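Local coordinates for protein protelomerase (Agrobacterium tumefaciens, PDB 4F43) that generates and protects hairpin ends of a linear chromosome, probably by cutting and rejoining DNA strands as a telomere resolvase, at residues 240-243 and 244-248; 219-222 and 223-226; 43-46 and 47-50; 35-38 and 39-42. The protein carries 1 engineered substitution. All coordinates share one frame; numbering follows the deposited sequence.

Interaction 1 of 4, residues 240-243 and 244-248; sequences LLRD and TVFNL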
loop_
_atom_site.group_PDB
_atom_site.type_symbol
_atom_site.label_atom_id
_atom_site.label_comp_id
_atom_site.label_asym_id
_atom_site.label_seq_id
_atom_site.Cartn_x
_atom_site.Cartn_y
_atom_site.Cartn_z
ATOM N N LEU A 240 11.805 8.867 6.055
ATOM C CA LEU A 240 12.186 8.649 7.447
ATOM C C LEU A 240 11.903 7.209 7.865
ATOM O O LEU A 240 12.748 6.543 8.469
ATOM C CB LEU A 240 11.440 9.621 8.362
ATOM C CG LEU A 240 11.807 9.591 9.846
ATOM C CD1 LEU A 240 13.269 9.955 10.040
ATOM C CD2 LEU A 240 10.908 10.529 10.639
ATOM N N LEU A 241 10.702 6.740 7.536
ATOM C CA LEU A 241 10.295 5.366 7.801
ATOM C C LEU A 241 11.236 4.405 7.083
ATOM O O LEU A 241 11.683 3.402 7.651
ATOM C CB LEU A 241 8.857 5.150 7.319
ATOM C CG LEU A 241 8.166 3.817 7.619
ATOM C CD1 LEU A 241 7.791 3.722 9.089
ATOM C CD2 LEU A 241 6.936 3.649 6.742
ATOM N N ARG A 242 11.539 4.735 5.832
ATOM C CA ARG A 242 12.424 3.927 5.002
ATOM C C ARG A 242 13.808 3.766 5.618
ATOM O O ARG A 242 14.332 2.659 5.686
ATOM C CB ARG A 242 12.541 4.530 3.600
ATOM C CG ARG A 242 13.611 3.891 2.733
ATOM C CD ARG A 242 13.493 4.363 1.295
ATOM N NE ARG A 242 14.633 3.949 0.483
ATOM C CZ ARG A 242 15.662 4.736 0.188
ATOM N NH1 ARG A 242 15.695 5.982 0.637
ATOM N NH2 ARG A 242 16.657 4.278 -0.559
ATOM N N ASP A 243 14.396 4.870 6.070
ATOM C CA ASP A 243 15.735 4.823 6.655
ATOM C C ASP A 243 15.758 4.219 8.058
ATOM O O ASP A 243 16.756 3.619 8.466
ATOM C CB ASP A 243 16.384 6.208 6.651
ATOM C CG ASP A 243 17.233 6.444 5.420
ATOM O OD1 ASP A 243 16.684 6.894 4.392
ATOM O OD2 ASP A 243 18.451 6.173 5.476
ATOM N N THR A 244 14.665 4.379 8.795
ATOM C CA THR A 244 14.559 3.764 10.113
ATOM C C THR A 244 14.474 2.245 9.972
ATOM O O THR A 244 15.099 1.507 10.738
ATOM C CB THR A 244 13.359 4.302 10.906
ATOM O OG1 THR A 244 13.432 5.731 10.975
ATOM C CG2 THR A 244 13.360 3.729 12.314
ATOM N N VAL A 245 13.713 1.785 8.981
ATOM C CA VAL A 245 13.661 0.361 8.660
ATOM C C VAL A 245 15.024 -0.114 8.150
ATOM O O VAL A 245 15.464 -1.223 8.460
ATOM C CB VAL A 245 12.550 0.047 7.631
ATOM C CG1 VAL A 245 12.723 -1.348 7.052
ATOM C CG2 VAL A 245 11.180 0.186 8.274
ATOM N N PHE A 246 15.685 0.747 7.380
ATOM C CA PHE A 246 17.032 0.486 6.882
ATOM C C PHE A 246 17.976 0.175 8.035
ATOM O O PHE A 246 18.706 -0.815 8.007
ATOM C CB PHE A 246 17.561 1.708 6.127
ATOM C CG PHE A 246 17.654 1.523 4.638
ATOM C CD1 PHE A 246 18.832 1.092 4.054
ATOM C CD2 PHE A 246 16.573 1.802 3.820
ATOM C CE1 PHE A 246 18.926 0.930 2.685
ATOM C CE2 PHE A 246 16.660 1.642 2.451
ATOM C CZ PHE A 246 17.838 1.205 1.884
ATOM N N ASN A 247 17.947 1.028 9.055
ATOM C CA ASN A 247 18.872 0.920 10.178
ATOM C C ASN A 247 18.508 -0.156 11.200
ATOM O O ASN A 247 19.393 -0.777 11.790
ATOM C CB ASN A 247 19.017 2.272 10.878
ATOM C CG ASN A 247 19.602 3.336 9.971
ATOM O OD1 ASN A 247 20.413 3.043 9.092
ATOM N ND2 ASN A 247 19.189 4.581 10.180
ATOM N N LEU A 248 17.212 -0.369 11.410
ATOM C CA LEU A 248 16.746 -1.333 12.406
ATOM C C LEU A 248 17.213 -2.759 12.127
ATOM O O LEU A 248 18.149 -3.251 12.759
ATOM C CB LEU A 248 15.219 -1.300 12.520
ATOM C CG LEU A 248 14.630 -0.285 13.501
ATOM C CD1 LEU A 248 13.116 -0.405 13.544
ATOM C CD2 LEU A 248 15.226 -0.481 14.884
#
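Thr-244 grips the carbonyl of Leu-240 twice, one turn back along the helix. Its backbone N-H bonds to Leu-240 O at 2.9 Å, and its hydroxyl, donating from OG1, reaches the same Leu-240 O at 2.7 Å. The two donors arrive from opposite faces of the carbonyl plane, the hydroxyl lying well above it. The threonine's first torsion (chi1 -55°) sets OG1 beside the backbone N and so within range of that oxygen. Three further i to i+4 bonds continue the helix: Val-245 N to Leu-241 O, Phe-246 N to Arg-242 O, and Asn-247 N to Asp-243 O.

Arg-242 and Phe-246 then run alongside each other, pointing the same way. The arginine chain is extended from CG to NE, and the edge atom CE2 of Phe-246 sits over one face of the guanidinium, 3.6 Å from NE of Arg-242. The two planes are 77° apart, so this is not a flat stack. The phenyl ring also presents its edge, in plane, to Arg-242 O, with CD2 of Phe-246 3.0 Å from that oxygen. Arg-242 NE forms a salt bridge with a DNA phosphate, and the side chain packs on a thymine base. On other sides, Thr-244 meets Ile-145 and Val-245 meets Pro-259. This is helical i/i+4 pairing at a DNA-binding surface, in the telomere resolvase (ResT/TelK) catalytic region.

Interaction 2 of 4, residues 219-222 and 223-226; sequences SGQG and KLWH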
loop_
_atom_site.group_PDB
_atom_site.type_symbol
_atom_site.label_atom_id
_atom_site.label_comp_id
_atom_site.label_asym_id
_atom_site.label_seq_id
_atom_site.Cartn_x
_atom_site.Cartn_y
_atom_site.Cartn_z
ATOM N N SER A 219 -0.675 10.716 20.549
ATOM C CA SER A 219 0.541 11.508 20.416
ATOM C C SER A 219 0.314 12.672 19.457
ATOM O O SER A 219 -0.690 12.713 18.747
ATOM C CB SER A 219 1.704 10.637 19.935
ATOM O OG SER A 219 1.404 10.024 18.693
ATOM N N GLY A 220 1.249 13.617 19.440
ATOM C CA GLY A 220 1.148 14.779 18.577
ATOM C C GLY A 220 1.278 14.422 17.110
ATOM O O GLY A 220 0.416 14.764 16.294
ATOM N N GLN A 221 2.362 13.729 16.774
ATOM C CA GLN A 221 2.591 13.267 15.411
ATOM C C GLN A 221 1.487 12.301 14.989
ATOM O O GLN A 221 1.169 12.185 13.806
ATOM C CB GLN A 221 3.961 12.593 15.299
ATOM C CG GLN A 221 4.324 12.149 13.892
ATOM C CD GLN A 221 4.378 13.305 12.915
ATOM O OE1 GLN A 221 5.001 14.332 13.184
ATOM N NE2 GLN A 221 3.720 13.147 11.773
ATOM N N GLY A 222 0.906 11.614 15.968
ATOM C CA GLY A 222 -0.211 10.722 15.722
ATOM C C GLY A 222 -1.445 11.479 15.273
ATOM O O GLY A 222 -2.150 11.049 14.360
ATOM N N LYS A 223 -1.709 12.611 15.918
ATOM C CA LYS A 223 -2.821 13.470 15.527
ATOM C C LYS A 223 -2.530 14.128 14.187
ATOM O O LYS A 223 -3.439 14.393 13.401
ATOM C CB LYS A 223 -3.081 14.541 16.589
ATOM C CG LYS A 223 -3.637 14.002 17.897
ATOM C CD LYS A 223 -4.956 13.276 17.677
ATOM C CE LYS A 223 -6.015 14.201 17.094
ATOM N NZ LYS A 223 -7.267 13.464 16.758
ATOM N N LEU A 224 -1.251 14.392 13.936
ATOM C CA LEU A 224 -0.821 14.967 12.669
ATOM C C LEU A 224 -0.970 13.954 11.533
ATOM O O LEU A 224 -1.115 14.327 10.369
ATOM C CB LEU A 224 0.629 15.449 12.775
ATOM C CG LEU A 224 1.265 16.101 11.543
ATOM C CD1 LEU A 224 0.416 17.260 11.045
ATOM C CD2 LEU A 224 2.679 16.566 11.857
ATOM N N TRP A 225 -0.948 12.672 11.884
ATOM C CA TRP A 225 -1.033 11.593 10.903
ATOM C C TRP A 225 -2.468 11.160 10.607
ATOM O O TRP A 225 -2.761 10.671 9.517
ATOM C CB TRP A 225 -0.232 10.382 11.381
ATOM C CG TRP A 225 1.209 10.407 10.990
ATOM C CD1 TRP A 225 1.757 11.021 9.901
ATOM C CD2 TRP A 225 2.294 9.790 11.691
ATOM N NE1 TRP A 225 3.117 10.821 9.879
ATOM C CE2 TRP A 225 3.472 10.068 10.968
ATOM C CE3 TRP A 225 2.384 9.028 12.860
ATOM C CZ2 TRP A 225 4.724 9.610 11.376
ATOM C CZ3 TRP A 225 3.627 8.576 13.265
ATOM C CH2 TRP A 225 4.781 8.868 12.524
ATOM N N HIS A 226 -3.355 11.336 11.580
ATOM C CA HIS A 226 -4.728 10.852 11.458
ATOM C C HIS A 226 -5.526 11.591 10.386
ATOM O O HIS A 226 -5.612 12.818 10.397
ATOM C CB HIS A 226 -5.451 10.952 12.802
ATOM C CG HIS A 226 -6.740 10.194 12.852
ATOM N ND1 HIS A 226 -6.792 8.817 12.871
ATOM C CD2 HIS A 226 -8.026 10.619 12.886
ATOM C CE1 HIS A 226 -8.054 8.426 12.917
ATOM N NE2 HIS A 226 -8.823 9.500 12.927
#
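Helix 220-225 is barely more than one turn long, opened by Ser-219 as N-cap. Regular i to i+4 bonds run from Lys-223 N to Ser-219 O (3.0 Å) and from Leu-224 N to Gly-220 O (2.9 Å). Toward the C-terminal end the bonds slacken: Trp-225 N makes weak ones to both Gln-221 O and Gly-222 O, and His-226 N a weak one to Gly-222 O, before His-226 leaves helical geometry. At the other end OG of Ser-219 accepts a weak capping bond from Gly-222 N and is also hydrogen-bonded to Leu-216 O.

The Gln-221 chain bends at chi2 (61°), which folds it back over the indole of Trp-225. Its amide plane is turned 64° from the ring, and NE2 of Gln-221 lies over one face, offset toward the rim; its closeness to NE1 of Trp-225 is no hydrogen bond, both being donors. NE1 bonds instead to Thr-237 OG1 on helix 230-248, while Phe-159 meets the indole edge-to-face. Beside the ring, OE1 of Gln-221 touches CD2 of Leu-224 at 3.5 Å. The CH-pi contact comes nearly straight down on the ring face: CG of Gln-221 stands 3.4 Å from the centroid of the Trp-225 six-membered ring, 6° off its normal.

Interaction 3 of 4, residues 43-46 and 47-50; sequences MDAK and QDMQ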
loop_
_atom_site.group_PDB
_atom_site.type_symbol
_atom_site.label_atom_id
_atom_site.label_comp_id
_atom_site.label_asym_id
_atom_site.label_seq_id
_atom_site.Cartn_x
_atom_site.Cartn_y
_atom_site.Cartn_z
ATOM N N MET A 43 -13.171 23.009 -25.208
ATOM C CA MET A 43 -13.130 22.086 -26.338
ATOM C C MET A 43 -14.447 21.341 -26.530
ATOM O O MET A 43 -15.038 20.844 -25.574
ATOM C CB MET A 43 -11.985 21.082 -26.187
ATOM C CG MET A 43 -10.627 21.623 -26.588
ATOM S SD MET A 43 -9.396 20.319 -26.754
ATOM C CE MET A 43 -7.980 21.258 -27.313
ATOM N N ASP A 44 -14.896 21.271 -27.779
ATOM C CA ASP A 44 -16.105 20.535 -28.126
ATOM C C ASP A 44 -15.822 19.516 -29.225
ATOM O O ASP A 44 -16.619 18.610 -29.467
ATOM C CB ASP A 44 -17.218 21.496 -28.552
ATOM C CG ASP A 44 -16.711 22.624 -29.428
ATOM O OD1 ASP A 44 -17.369 23.684 -29.465
ATOM O OD2 ASP A 44 -15.653 22.455 -30.069
ATOM N N ALA A 45 -14.680 19.670 -29.889
ATOM C CA ALA A 45 -14.262 18.731 -30.922
ATOM C C ALA A 45 -13.298 17.699 -30.349
ATOM O O ALA A 45 -12.445 18.024 -29.528
ATOM C CB ALA A 45 -13.624 19.468 -32.090
ATOM N N LYS A 46 -13.437 16.455 -30.793
ATOM C CA LYS A 46 -12.680 15.347 -30.221
ATOM C C LYS A 46 -11.352 15.092 -30.934
ATOM O O LYS A 46 -10.471 14.418 -30.398
ATOM C CB LYS A 46 -13.540 14.080 -30.200
ATOM C CG LYS A 46 -14.713 14.170 -29.234
ATOM C CD LYS A 46 -15.937 13.422 -29.744
ATOM C CE LYS A 46 -15.721 11.917 -29.764
ATOM N NZ LYS A 46 -16.972 11.193 -30.138
ATOM N N GLN A 47 -11.213 15.637 -32.138
ATOM C CA GLN A 47 -9.973 15.508 -32.895
ATOM C C GLN A 47 -8.860 16.294 -32.214
ATOM O O GLN A 47 -7.709 15.857 -32.173
ATOM C CB GLN A 47 -10.161 16.012 -34.326
ATOM C CG GLN A 47 -11.354 15.409 -35.046
ATOM C CD GLN A 47 -11.500 15.933 -36.461
ATOM O OE1 GLN A 47 -10.535 15.970 -37.224
ATOM N NE2 GLN A 47 -12.711 16.351 -36.815
ATOM N N ASP A 48 -9.215 17.457 -31.678
ATOM C CA ASP A 48 -8.255 18.299 -30.977
ATOM C C ASP A 48 -7.933 17.729 -29.602
ATOM O O ASP A 48 -6.822 17.897 -29.100
ATOM C CB ASP A 48 -8.773 19.734 -30.858
ATOM C CG ASP A 48 -8.860 20.433 -32.202
ATOM O OD1 ASP A 48 -9.950 20.414 -32.814
ATOM O OD2 ASP A 48 -7.838 20.998 -32.648
ATOM N N MET A 49 -8.911 17.062 -28.995
ATOM C CA MET A 49 -8.670 16.326 -27.761
ATOM C C MET A 49 -7.633 15.252 -28.044
ATOM O O MET A 49 -6.649 15.104 -27.314
ATOM C CB MET A 49 -9.957 15.664 -27.267
ATOM C CG MET A 49 -11.075 16.623 -26.910
ATOM S SD MET A 49 -12.523 15.749 -26.288
ATOM C CE MET A 49 -13.645 17.111 -25.995
ATOM N N GLN A 50 -7.864 14.513 -29.123
ATOM C CA GLN A 50 -6.974 13.436 -29.530
ATOM C C GLN A 50 -5.574 13.958 -29.829
ATOM O O GLN A 50 -4.586 13.303 -29.517
ATOM C CB GLN A 50 -7.532 12.714 -30.757
ATOM C CG GLN A 50 -6.772 11.450 -31.127
ATOM C CD GLN A 50 -7.004 10.323 -30.140
ATOM O OE1 GLN A 50 -8.135 10.067 -29.730
ATOM N NE2 GLN A 50 -5.930 9.645 -29.751
#
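Gln-50 N donates to Lys-46 O at 2.9 Å, with an N-H...O angle of 157°, and so makes a first-turn bond at the start of helix 46-59. CB of Gln-50 and CB of Met-49 lie beside the same carbonyl oxygen, Lys-46 O, both at 3.4 Å, as usual in a helix. At its far end the Gln-50 side chain turns to another partner, NE2 bonding to Asp-54 OD2 one turn further on.

The rest is mainly methionine packing. Met-43 and Met-49 lie antiparallel, their chains passing head to tail, with SD of Met-43 4.1 Å from CG of Met-49. Extended beyond CG (chi2 -167°), the Met-43 side chain reaches from the incoming loop to the first helical turn, where CE of Met-43 rests 3.9 Å from CB of Asp-48, the two side chains nearly perpendicular. Met-49 runs back along the loop backbone: its CG is 3.3 Å from Ala-45 O, and its SD meets CG of Lys-46 at 4.0 Å. CB of Ala-45 also lies near OD1 of Asp-48.

The loop 43-46 follows helix 28-40 and leads into helix 46-59. Met-49 is buried against Met-89 and Ile-92 of helix 89-92, with His-87 and Asp-1 alongside, while Gln-50 also touches Ile-92.

Interaction 4 of 4, residues 35-38 and 39-42; sequences DFIA and AMNG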
loop_
_atom_site.group_PDB
_atom_site.type_symbol
_atom_site.label_atom_id
_atom_site.label_comp_id
_atom_site.label_asym_id
_atom_site.label_seq_id
_atom_site.Cartn_x
_atom_site.Cartn_y
_atom_site.Cartn_z
ATOM N N ASP A 35 -1.564 22.587 -17.423
ATOM C CA ASP A 35 -1.695 23.163 -18.756
ATOM C C ASP A 35 -2.598 22.302 -19.630
ATOM O O ASP A 35 -3.255 22.800 -20.544
ATOM C CB ASP A 35 -0.323 23.314 -19.415
ATOM C CG ASP A 35 0.614 24.195 -18.616
ATOM O OD1 ASP A 35 0.120 25.022 -17.822
ATOM O OD2 ASP A 35 1.846 24.061 -18.782
ATOM N N PHE A 36 -2.618 21.004 -19.344
ATOM C CA PHE A 36 -3.480 20.068 -20.053
ATOM C C PHE A 36 -4.945 20.388 -19.767
ATOM O O PHE A 36 -5.738 20.628 -20.684
ATOM C CB PHE A 36 -3.160 18.641 -19.615
ATOM C CG PHE A 36 -3.738 17.588 -20.507
ATOM C CD1 PHE A 36 -3.152 17.301 -21.727
ATOM C CD2 PHE A 36 -4.859 16.876 -20.124
ATOM C CE1 PHE A 36 -3.679 16.329 -22.549
ATOM C CE2 PHE A 36 -5.389 15.903 -20.943
ATOM C CZ PHE A 36 -4.797 15.629 -22.157
ATOM N N ILE A 37 -5.289 20.396 -18.482
ATOM C CA ILE A 37 -6.642 20.730 -18.047
ATOM C C ILE A 37 -7.031 22.132 -18.516
ATOM O O ILE A 37 -8.186 22.383 -18.863
ATOM C CB ILE A 37 -6.779 20.631 -16.512
ATOM C CG1 ILE A 37 -6.391 19.231 -16.030
ATOM C CG2 ILE A 37 -8.195 20.968 -16.071
ATOM C CD1 ILE A 37 -7.229 18.122 -16.626
ATOM N N ALA A 38 -6.055 23.035 -18.540
ATOM C CA ALA A 38 -6.275 24.399 -19.009
ATOM C C ALA A 38 -6.661 24.425 -20.485
ATOM O O ALA A 38 -7.620 25.095 -20.872
ATOM C CB ALA A 38 -5.035 25.247 -18.770
ATOM N N ALA A 39 -5.910 23.691 -21.301
ATOM C CA ALA A 39 -6.163 23.634 -22.736
ATOM C C ALA A 39 -7.468 22.906 -23.040
ATOM O O ALA A 39 -8.109 23.172 -24.057
ATOM C CB ALA A 39 -5.001 22.965 -23.453
ATOM N N MET A 40 -7.857 21.989 -22.159
ATOM C CA MET A 40 -9.103 21.245 -22.339
ATOM C C MET A 40 -10.346 22.126 -22.208
ATOM O O MET A 40 -11.421 21.770 -22.692
ATOM C CB MET A 40 -9.187 20.082 -21.350
ATOM C CG MET A 40 -8.250 18.931 -21.660
ATOM S SD MET A 40 -8.572 17.511 -20.600
ATOM C CE MET A 40 -10.300 17.220 -20.962
ATOM N N ASN A 41 -10.197 23.271 -21.548
ATOM C CA ASN A 41 -11.320 24.172 -21.312
ATOM C C ASN A 41 -11.905 24.774 -22.588
ATOM O O ASN A 41 -11.239 25.535 -23.285
ATOM C CB ASN A 41 -10.917 25.292 -20.348
ATOM C CG ASN A 41 -10.862 24.828 -18.907
ATOM O OD1 ASN A 41 -11.781 25.078 -18.128
ATOM N ND2 ASN A 41 -9.784 24.143 -18.547
ATOM N N GLY A 42 -13.154 24.428 -22.886
ATOM C CA GLY A 42 -13.855 25.007 -24.018
ATOM C C GLY A 42 -13.906 24.116 -25.245
ATOM O O GLY A 42 -14.600 24.425 -26.214
#
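Phe-36 and Met-40, on the last turn of helix 28-40, make a Met-aromatic contact of the i/i+4 kind. SD of Met-40 is 3.6 Å from CE2 of Phe-36 and approaches the ring obliquely, 51° off its normal. Phe-36 holds CG anti to its own nitrogen (chi1 -166°), swinging the ring along the helix to meet the thioether. Apolar packing adds Ile-37, whose CD1 also borders the sulfur. Around this cluster, Tyr-75 meets Phe-36 edge-to-face, Leu-52 of helix 46-59 touches both Phe-36 and Met-40, and Phe-83 touches both Ile-37 and Met-40.

The backbone bonds show the helix running out. Ala-39 N to Asp-35 O and Met-40 N to Phe-36 O are ordinary i to i+4 bonds, both 2.9 Å. At Asn-41 the pattern changes: its N bonds to Ala-38 O, three residues back, at 3.2 Å, and the chain then leaves the helix.

Asn-41 ties the helix exit to the N-terminal stretch, OD1 bonding to Gly-6 N, and Gly-42 pairs by backbone with Lys-4. The Asn-41 N donor stands well above the Ala-38 carbonyl plane, its C=O...N angle at Ala-38 O only 112°.

From the N terminus, interaction 4 comes first, finishing helix 28-40; interaction 3 takes over where it ends, carrying the loop into helix 46-59. Their centres lie about 11 Å apart, and Met-89 borders both, joining the two helices to helix 89-92. Much later, interaction 2 forms the short helix 220-225, and interaction 1 the C-terminal part of the next helix, 230-248; their nearest atoms are about 6 Å apart. Each joins adjoining residues, so none closes a long loop, and they neither nest nor cross. Interactions 1 and 2 both lie in the catalytic region, and interaction 1 alone contacts the DNA directly. Interactions 1 and 3 sit on opposite sides of the chain's centre.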